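Local coordinates for neurotrypsin (Mus musculus, PDB 6H8M), which is a secreted brain serine protease that plays a role in neuronal plasticity, seen here as its third scavenger receptor cysteine-rich domain, at residues Pro5-Asp10 with Arg18-Val23; Asn24-Thr29 with Lys65-Met70. All coordinates share one frame; numbering follows the deposited sequence.

Interaction 1: Pro5-Asp10 with Arg18-Val23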
ATOM      1  N   PRO A   5      -1.574  -5.610  10.449  1.00 43.05           N
ATOM      2  CA  PRO A   5      -2.554  -4.515  10.490  1.00 41.33           C
ATOM      3  C   PRO A   5      -2.248  -3.502   9.371  1.00 36.21           C
ATOM      4  O   PRO A   5      -1.061  -3.102   9.179  1.00 39.52           O
ATOM      5  CB  PRO A   5      -2.370  -3.930  11.914  1.00 43.97           C
ATOM      6  CG  PRO A   5      -1.602  -5.026  12.685  1.00 45.35           C
ATOM      7  CD  PRO A   5      -0.704  -5.648  11.632  1.00 43.15           C
ATOM      8  N   ILE A   6      -3.320  -2.950   8.760  1.00 38.52           N
ATOM      9  CA  ILE A   6      -3.248  -1.976   7.699  1.00 38.08           C
ATOM     10  C   ILE A   6      -4.322  -0.917   7.889  1.00 35.17           C
ATOM     11  O   ILE A   6      -5.448  -1.189   8.488  1.00 39.72           O
ATOM     12  CB  ILE A   6      -3.351  -2.659   6.315  1.00 39.33           C
ATOM     13  CG1 ILE A   6      -4.655  -3.361   6.084  1.00 45.15           C
ATOM     14  CG2 ILE A   6      -2.219  -3.627   6.107  1.00 45.82           C
ATOM     15  CD1 ILE A   6      -4.785  -3.821   4.647  1.00 48.14           C
ATOM     16  N   ARG A   7      -3.988   0.301   7.474  1.00 35.72           N
ATOM     17  CA  ARG A   7      -4.950   1.407   7.482  1.00 38.43           C
ATOM     18  C   ARG A   7      -4.661   2.314   6.313  1.00 40.34           C
ATOM     19  O   ARG A   7      -3.576   2.359   5.821  1.00 37.42           O
ATOM     20  CB  ARG A   7      -4.882   2.171   8.815  1.00 39.26           C
ATOM     21  CG  ARG A   7      -3.591   2.924   9.092  1.00 40.85           C
ATOM     22  CD  ARG A   7      -3.553   3.564  10.471  1.00 46.01           C
ATOM     23  NE  ARG A   7      -2.322   4.349  10.559  1.00 48.26           N
ATOM     24  CZ  ARG A   7      -1.826   4.832  11.660  1.00 53.22           C
ATOM     25  NH1 ARG A   7      -2.458   4.591  12.797  1.00 52.83           N
ATOM     26  NH2 ARG A   7      -0.726   5.557  11.613  1.00 48.16           N
ATOM     27  N   LEU A   8      -5.672   3.076   5.892  1.00 34.36           N
ATOM     28  CA  LEU A   8      -5.535   4.123   4.907  1.00 37.19           C
ATOM     29  C   LEU A   8      -5.646   5.512   5.582  1.00 41.22           C
ATOM     30  O   LEU A   8      -6.481   5.664   6.513  1.00 41.53           O
ATOM     31  CB  LEU A   8      -6.645   4.037   3.846  1.00 37.58           C
ATOM     32  CG  LEU A   8      -6.688   2.691   3.123  1.00 39.67           C
ATOM     33  CD1 LEU A   8      -7.756   2.768   2.039  1.00 39.76           C
ATOM     34  CD2 LEU A   8      -5.315   2.263   2.567  1.00 40.60           C
ATOM     35  N   VAL A   9      -4.719   6.411   5.249  1.00 38.53           N
ATOM     36  CA  VAL A   9      -4.628   7.716   5.905  1.00 38.40           C
ATOM     37  C   VAL A   9      -4.638   8.832   4.863  1.00 38.93           C
ATOM     38  O   VAL A   9      -4.129   8.698   3.759  1.00 40.05           O
ATOM     39  CB  VAL A   9      -3.304   7.765   6.716  1.00 44.68           C
ATOM     40  CG1 VAL A   9      -3.204   9.055   7.559  1.00 53.65           C
ATOM     41  CG2 VAL A   9      -3.199   6.549   7.635  1.00 49.23           C
ATOM     42  N   ASP A  10      -5.267   9.972   5.219  1.00 41.83           N
ATOM     43  CA  ASP A  10      -5.165  11.217   4.450  1.00 46.17           C
ATOM     44  C   ASP A  10      -5.953  11.198   3.127  1.00 46.21           C
ATOM     45  O   ASP A  10      -5.731  12.098   2.307  1.00 44.80           O
ATOM     46  CB  ASP A  10      -3.721  11.630   4.179  1.00 42.17           C
ATOM     47  CG  ASP A  10      -2.995  12.187   5.370  1.00 54.25           C
ATOM     48  OD1 ASP A  10      -3.658  12.683   6.278  1.00 53.66           O
ATOM     49  OD2 ASP A  10      -1.785  12.157   5.371  1.00 51.14           O
ATOM     50  N   ARG A  18      -3.169   6.966   1.797  1.00 32.75           N
ATOM     51  CA  ARG A  18      -1.801   6.389   1.845  1.00 33.92           C
ATOM     52  C   ARG A  18      -1.862   5.115   2.698  1.00 33.93           C
ATOM     53  O   ARG A  18      -2.455   5.167   3.793  1.00 35.34           O
ATOM     54  CB  ARG A  18      -0.825   7.403   2.449  1.00 35.40           C
ATOM     55  CG  ARG A  18       0.608   6.902   2.556  1.00 35.47           C
ATOM     56  CD  ARG A  18       1.530   7.921   3.198  1.00 37.72           C
ATOM     57  NE  ARG A  18       1.119   8.264   4.553  1.00 37.80           N
ATOM     58  CZ  ARG A  18       0.281   9.247   4.859  1.00 40.67           C
ATOM     59  NH1 ARG A  18      -0.242   9.994   3.902  1.00 39.23           N
ATOM     60  NH2 ARG A  18      -0.031   9.482   6.121  1.00 42.37           N
ATOM     61  N   VAL A  19      -1.245   4.032   2.221  1.00 33.65           N
ATOM     62  CA  VAL A  19      -1.230   2.727   2.933  1.00 33.98           C
ATOM     63  C   VAL A  19      -0.243   2.770   4.075  1.00 36.82           C
ATOM     64  O   VAL A  19       0.905   3.166   3.868  1.00 37.19           O
ATOM     65  CB  VAL A  19      -0.856   1.579   1.979  1.00 38.17           C
ATOM     66  CG1 VAL A  19      -0.969   0.287   2.808  1.00 40.71           C
ATOM     67  CG2 VAL A  19      -1.803   1.547   0.784  1.00 41.53           C
ATOM     68  N   GLU A  20      -0.711   2.480   5.310  1.00 35.92           N
ATOM     69  CA  GLU A  20       0.183   2.320   6.427  1.00 38.06           C
ATOM     70  C   GLU A  20       0.025   0.898   6.964  1.00 38.95           C
ATOM     71  O   GLU A  20      -1.092   0.335   7.015  1.00 39.67           O
ATOM     72  CB  GLU A  20      -0.026   3.415   7.480  1.00 39.84           C
ATOM     73  CG  GLU A  20       0.324   4.790   6.872  1.00 41.08           C
ATOM     74  CD  GLU A  20       0.484   5.986   7.755  1.00 48.94           C
ATOM     75  OE1 GLU A  20       1.083   6.985   7.272  1.00 46.10           O
ATOM     76  OE2 GLU A  20       0.011   5.878   8.883  1.00 49.37           O
ATOM     77  N   VAL A  21       1.152   0.333   7.405  1.00 38.19           N
ATOM     78  CA  VAL A  21       1.156  -1.014   7.897  1.00 37.85           C
ATOM     79  C   VAL A  21       1.905  -1.048   9.225  1.00 38.78           C
ATOM     80  O   VAL A  21       2.825  -0.250   9.447  1.00 40.04           O
ATOM     81  CB  VAL A  21       1.807  -1.970   6.899  1.00 44.99           C
ATOM     82  CG1 VAL A  21       1.179  -1.827   5.536  1.00 55.58           C
ATOM     83  CG2 VAL A  21       3.296  -1.676   6.771  1.00 50.73           C
ATOM     84  N   PHE A  22       1.472  -1.930  10.134  1.00 38.09           N
ATOM     85  CA  PHE A  22       2.011  -1.956  11.477  1.00 40.02           C
ATOM     86  C   PHE A  22       2.930  -3.178  11.606  1.00 43.47           C
ATOM     87  O   PHE A  22       2.483  -4.305  11.479  1.00 40.64           O
ATOM     88  CB  PHE A  22       0.906  -2.056  12.530  1.00 42.57           C
ATOM     89  CG  PHE A  22       1.402  -1.897  13.947  1.00 46.30           C
ATOM     90  CD1 PHE A  22       1.590  -0.624  14.458  1.00 45.24           C
ATOM     91  CD2 PHE A  22       1.758  -2.992  14.742  1.00 48.78           C
ATOM     92  CE1 PHE A  22       2.052  -0.444  15.747  1.00 48.58           C
ATOM     93  CE2 PHE A  22       2.234  -2.806  16.038  1.00 50.09           C
ATOM     94  CZ  PHE A  22       2.377  -1.538  16.537  1.00 48.64           C
ATOM     95  N   VAL A  23       4.212  -2.893  11.779  1.00 41.86           N
ATOM     96  CA  VAL A  23       5.313  -3.891  11.722  1.00 46.02           C
ATOM     97  C   VAL A  23       6.336  -3.470  12.774  1.00 47.79           C
ATOM     98  O   VAL A  23       6.649  -2.301  12.855  1.00 46.20           O
ATOM     99  CB  VAL A  23       5.974  -3.868  10.337  1.00 46.51           C
ATOM    100  CG1 VAL A  23       7.102  -4.877  10.218  1.00 51.59           C
ATOM    101  CG2 VAL A  23       4.990  -4.175   9.225  1.00 49.54           C
TER
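Arg18 reaches Asp10 and Glu20 from a chain that sets out with CG anti to the backbone N (chi1 179°) and bends at chi3. Arg7 starts instead with CG between its own N and carbonyl carbon (chi1 66°), and from CG to NE the chain is extended. The Arg7 guanidinium takes Glu20 side-on: NH2 lies 2.8 Å from Glu20 OE2, nearly in line with its C-O bond, and NE makes a longer bond to the same oxygen on its anti side. The other carboxylate oxygen, Glu20 OE1, accepts from Arg18 NE and NH2, the first at 3.0 Å. With its far end, NH1 and NH2, Arg18 grips Asp10 OD2, the NH1 bond being 3.0 Å long. Glu20 thus sits between two arginines, which would favour its charged form, and Arg18 between two acids. Val9 packs into this salt-bridge network of Arg7, Asp10, Arg18 and Glu20, CG1 3.5 Å from Arg18 NH2 and CG2 against the Glu20 carboxylate. Beneath runs the antiparallel beta hairpin that opens the SRCR domain, with Arg7-Glu20 and Val9-Arg18 as its hydrogen-bonded pairs; Glu20 N to Arg7 O is the straightest bond (174°). A leucine in place of Arg18 would probably leave Asp10 without its mate and Glu20 OE1 without two donors. On the other face Ile6 CG2 meets Val21 CG1 at 3.9 Å and Leu8 CD2 meets Val19 CG2 at 4.0 Å, with Ile43 of helix 37-46 and Val103 packing on Val19. Pro5 closes the pairing, its carbonyl accepting from Phe22 N and its CB resting 3.8 Å from Phe22 CB.

Interaction 2: Asn24-Thr29 with Lys65-Met70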
ATOM      1  N   ASN A  24       6.899  -4.413  13.535  1.00 47.29           N
ATOM      2  CA  ASN A  24       7.973  -4.095  14.447  1.00 50.55           C
ATOM      3  C   ASN A  24       7.605  -2.941  15.381  1.00 51.75           C
ATOM      4  O   ASN A  24       8.405  -2.058  15.618  1.00 51.61           O
ATOM      5  CB  ASN A  24       9.241  -3.803  13.635  1.00 50.52           C
ATOM      6  CG  ASN A  24       9.811  -5.080  13.049  1.00 51.52           C
ATOM      7  OD1 ASN A  24       9.604  -6.136  13.605  1.00 50.48           O
ATOM      8  ND2 ASN A  24      10.458  -4.980  11.911  1.00 51.61           N
ATOM      9  N   GLY A  25       6.372  -2.939  15.865  1.00 48.40           N
ATOM     10  CA  GLY A  25       5.923  -2.032  16.915  1.00 51.61           C
ATOM     11  C   GLY A  25       5.594  -0.649  16.405  1.00 51.28           C
ATOM     12  O   GLY A  25       5.335   0.226  17.209  1.00 51.79           O
ATOM     13  N   GLN A  26       5.638  -0.389  15.093  1.00 48.60           N
ATOM     14  CA  GLN A  26       5.370   0.962  14.575  1.00 48.46           C
ATOM     15  C   GLN A  26       4.540   0.952  13.295  1.00 45.14           C
ATOM     16  O   GLN A  26       4.681   0.096  12.440  1.00 41.30           O
ATOM     17  CB  GLN A  26       6.626   1.732  14.156  1.00 48.30           C
ATOM     18  CG  GLN A  26       7.499   2.101  15.332  1.00 58.32           C
ATOM     19  CD  GLN A  26       8.698   2.875  14.844  1.00 63.34           C
ATOM     20  OE1 GLN A  26       9.761   2.318  14.605  1.00 66.21           O
ATOM     21  NE2 GLN A  26       8.501   4.160  14.615  1.00 66.45           N
ATOM     22  N   TRP A  27       3.724   2.013  13.151  1.00 44.76           N
ATOM     23  CA  TRP A  27       3.096   2.282  11.875  1.00 43.71           C
ATOM     24  C   TRP A  27       4.123   2.849  10.889  1.00 44.92           C
ATOM     25  O   TRP A  27       4.910   3.694  11.243  1.00 44.72           O
ATOM     26  CB  TRP A  27       1.914   3.263  12.004  1.00 44.55           C
ATOM     27  CG  TRP A  27       0.732   2.659  12.680  1.00 42.56           C
ATOM     28  CD1 TRP A  27       0.358   2.771  14.000  1.00 44.48           C
ATOM     29  CD2 TRP A  27      -0.207   1.760  12.073  1.00 39.86           C
ATOM     30  NE1 TRP A  27      -0.791   2.045  14.199  1.00 44.62           N
ATOM     31  CE2 TRP A  27      -1.134   1.397  13.054  1.00 43.60           C
ATOM     32  CE3 TRP A  27      -0.333   1.202  10.806  1.00 39.20           C
ATOM     33  CZ2 TRP A  27      -2.213   0.564  12.782  1.00 43.79           C
ATOM     34  CZ3 TRP A  27      -1.413   0.412  10.519  1.00 37.13           C
ATOM     35  CH2 TRP A  27      -2.311   0.051  11.517  1.00 39.90           C
ATOM     36  N   GLY A  28       4.113   2.364   9.646  1.00 38.84           N
ATOM     37  CA  GLY A  28       5.017   2.887   8.617  1.00 41.42           C
ATOM     38  C   GLY A  28       4.449   2.683   7.240  1.00 40.39           C
ATOM     39  O   GLY A  28       3.338   2.137   7.084  1.00 41.01           O
ATOM     40  N   THR A  29       5.171   3.111   6.233  1.00 39.67           N
ATOM     41  CA  THR A  29       4.604   3.196   4.879  1.00 39.73           C
ATOM     42  C   THR A  29       5.193   2.107   3.997  1.00 41.65           C
ATOM     43  O   THR A  29       5.995   1.316   4.426  1.00 43.75           O
ATOM     44  CB  THR A  29       4.847   4.603   4.310  1.00 41.20           C
ATOM     45  OG1 THR A  29       6.246   4.910   4.367  1.00 42.34           O
ATOM     46  CG2 THR A  29       4.200   5.626   5.215  1.00 41.25           C
ATOM     47  N   LYS A  65       5.253   9.489   7.715  1.00 46.09           N
ATOM     48  CA  LYS A  65       6.483   9.733   8.503  1.00 57.49           C
ATOM     49  C   LYS A  65       6.891   8.415   9.157  1.00 56.73           C
ATOM     50  O   LYS A  65       6.123   7.439   9.108  1.00 53.99           O
ATOM     51  CB  LYS A  65       6.274  10.886   9.473  1.00 60.00           C
ATOM     52  CG  LYS A  65       5.098  10.776  10.413  1.00 69.62           C
ATOM     53  CD  LYS A  65       4.602  12.154  10.855  1.00 82.90           C
ATOM     54  CE  LYS A  65       3.229  12.113  11.505  1.00 86.59           C
ATOM     55  NZ  LYS A  65       3.060  10.934  12.397  1.00 81.73           N
ATOM     56  N   GLY A  66       8.087   8.381   9.741  1.00 58.21           N
ATOM     57  CA  GLY A  66       8.489   7.118  10.397  1.00 63.02           C
ATOM     58  C   GLY A  66       9.002   6.099   9.377  1.00 57.83           C
ATOM     59  O   GLY A  66       9.529   6.506   8.352  1.00 59.05           O
ATOM     60  N   PRO A  67       8.992   4.787   9.693  1.00 51.78           N
ATOM     61  CA  PRO A  67       9.670   3.807   8.875  1.00 50.10           C
ATOM     62  C   PRO A  67       8.969   3.615   7.541  1.00 45.76           C
ATOM     63  O   PRO A  67       7.741   3.783   7.455  1.00 48.02           O
ATOM     64  CB  PRO A  67       9.674   2.501   9.666  1.00 53.40           C
ATOM     65  CG  PRO A  67       9.027   2.828  10.982  1.00 55.83           C
ATOM     66  CD  PRO A  67       8.435   4.213  10.921  1.00 51.21           C
ATOM     67  N   ILE A  68       9.761   3.260   6.554  1.00 47.38           N
ATOM     68  CA  ILE A  68       9.238   2.686   5.317  1.00 47.52           C
ATOM     69  C   ILE A  68       9.432   1.186   5.419  1.00 47.60           C
ATOM     70  O   ILE A  68      10.542   0.707   5.429  1.00 47.23           O
ATOM     71  CB  ILE A  68       9.914   3.294   4.095  1.00 49.21           C
ATOM     72  CG1 ILE A  68       9.782   4.820   4.127  1.00 53.05           C
ATOM     73  CG2 ILE A  68       9.352   2.682   2.804  1.00 50.46           C
ATOM     74  CD1 ILE A  68      10.549   5.483   2.996  1.00 55.11           C
ATOM     75  N   HIS A  69       8.357   0.473   5.696  1.00 44.30           N
ATOM     76  CA  HIS A  69       8.453  -0.924   6.125  1.00 46.37           C
ATOM     77  C   HIS A  69       8.725  -1.852   4.955  1.00 49.34           C
ATOM     78  O   HIS A  69       9.367  -2.927   5.188  1.00 50.67           O
ATOM     79  CB  HIS A  69       7.194  -1.378   6.837  1.00 45.36           C
ATOM     80  CG  HIS A  69       7.073  -0.890   8.217  1.00 46.02           C
ATOM     81  ND1 HIS A  69       8.123  -0.959   9.088  1.00 46.00           N
ATOM     82  CD2 HIS A  69       6.006  -0.429   8.916  1.00 41.45           C
ATOM     83  CE1 HIS A  69       7.742  -0.536  10.271  1.00 45.90           C
ATOM     84  NE2 HIS A  69       6.408  -0.190  10.196  1.00 44.08           N
ATOM     85  N   MET A  70       8.193  -1.546   3.765  1.00 48.41           N
ATOM     86  CA  MET A  70       8.341  -2.475   2.650  1.00 57.44           C
ATOM     87  C   MET A  70       8.680  -1.643   1.411  1.00 60.58           C
ATOM     88  O   MET A  70       8.156  -0.518   1.250  1.00 51.29           O
ATOM     89  CB  MET A  70       7.071  -3.313   2.409  1.00 58.91           C
ATOM     90  CG  MET A  70       6.462  -3.870   3.674  1.00 62.12           C
ATOM     91  SD  MET A  70       4.794  -4.613   3.462  1.00 65.69           S
ATOM     92  CE  MET A  70       4.667  -5.536   4.988  1.00 74.41           C
TER
HETATM   93  O   HOH W   1       4.374   6.238  10.645  1.00 72.02           O
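Three direct hydrogen bonds join Gln26, Thr29, Pro67 and His69. Two are backbone bonds around a parallel bridge between Thr29 and Ile68: Thr29 N donates to Pro67 O at 2.9 Å, and His69 N donates to Thr29 O at 2.8 Å. The pairing is short, and the segments of strand 26-29 and strand 68-70 diverge by 76°. The third bond belongs to the imidazole. His69 has CG anti to its carbonyl carbon (chi1 -76°), and its ring reaches back to Gln26, where NE2 donates to O at 2.8 Å. That oxygen lies near the ring plane, yet the N-H arrives from above the Gln26 carbonyl plane, 46° out of it.

One water donates to Trp27 O at 2.7 Å and to Lys65 O at 2.6 Å, and so ties the loop before strand 68-74 to strand 26-30.

Packing fills in between. The Pro67 ring turns CG and CD to the Gln26 amide; CD stands 3.7 Å from NE2, while CG approaches OE1. At Gly28 the backbone comes close, with Pro67 O 3.1 Å from CA and His69 CD2 also against CA. A beta carbon at Gly28 would clash with both, so glycine fits this spot. At the bridge itself, Thr29 OG1 lies 3.5 Å from Ile68 CG1, while its hydrogen bond goes to Asp100 OD1.

This pairing places strand 68-74 parallel beside strand 26-30 in the mixed sheet of the SRCR domain. Because NE2 is the donor to Gln26 O, the ring must carry a proton on that nitrogen, so the imidazole adds a side-chain bond to Gln26 beside the backbone bonds at Thr29.

Overall arrangement
Interactions 1 and 2 are successive joints in one mixed sheet, ordered 6-10, 18-23, 26-30, 68-74, with their centres about 9 Å apart. The hairpin of interaction 1 is complete before the chain starts interaction 2, and strands 18-23 and 26-30, one from each, are antiparallel neighbours: Val21 N lies 2.9 Å from Gly28 O, a probable hydrogen bond. His69 also packs back onto the hairpin, its CD2 3.2 Å from Val21 O and CE1 3.3 Å from Val23 O. Trp27 also reaches the hairpin, on the face that carries Arg7 and Glu20, with a cation-pi contact to Arg7 and an edge-to-face stack on Phe22. Both contacts belong to the SRCR domain, a module distinct from the trypsin-like protease domain.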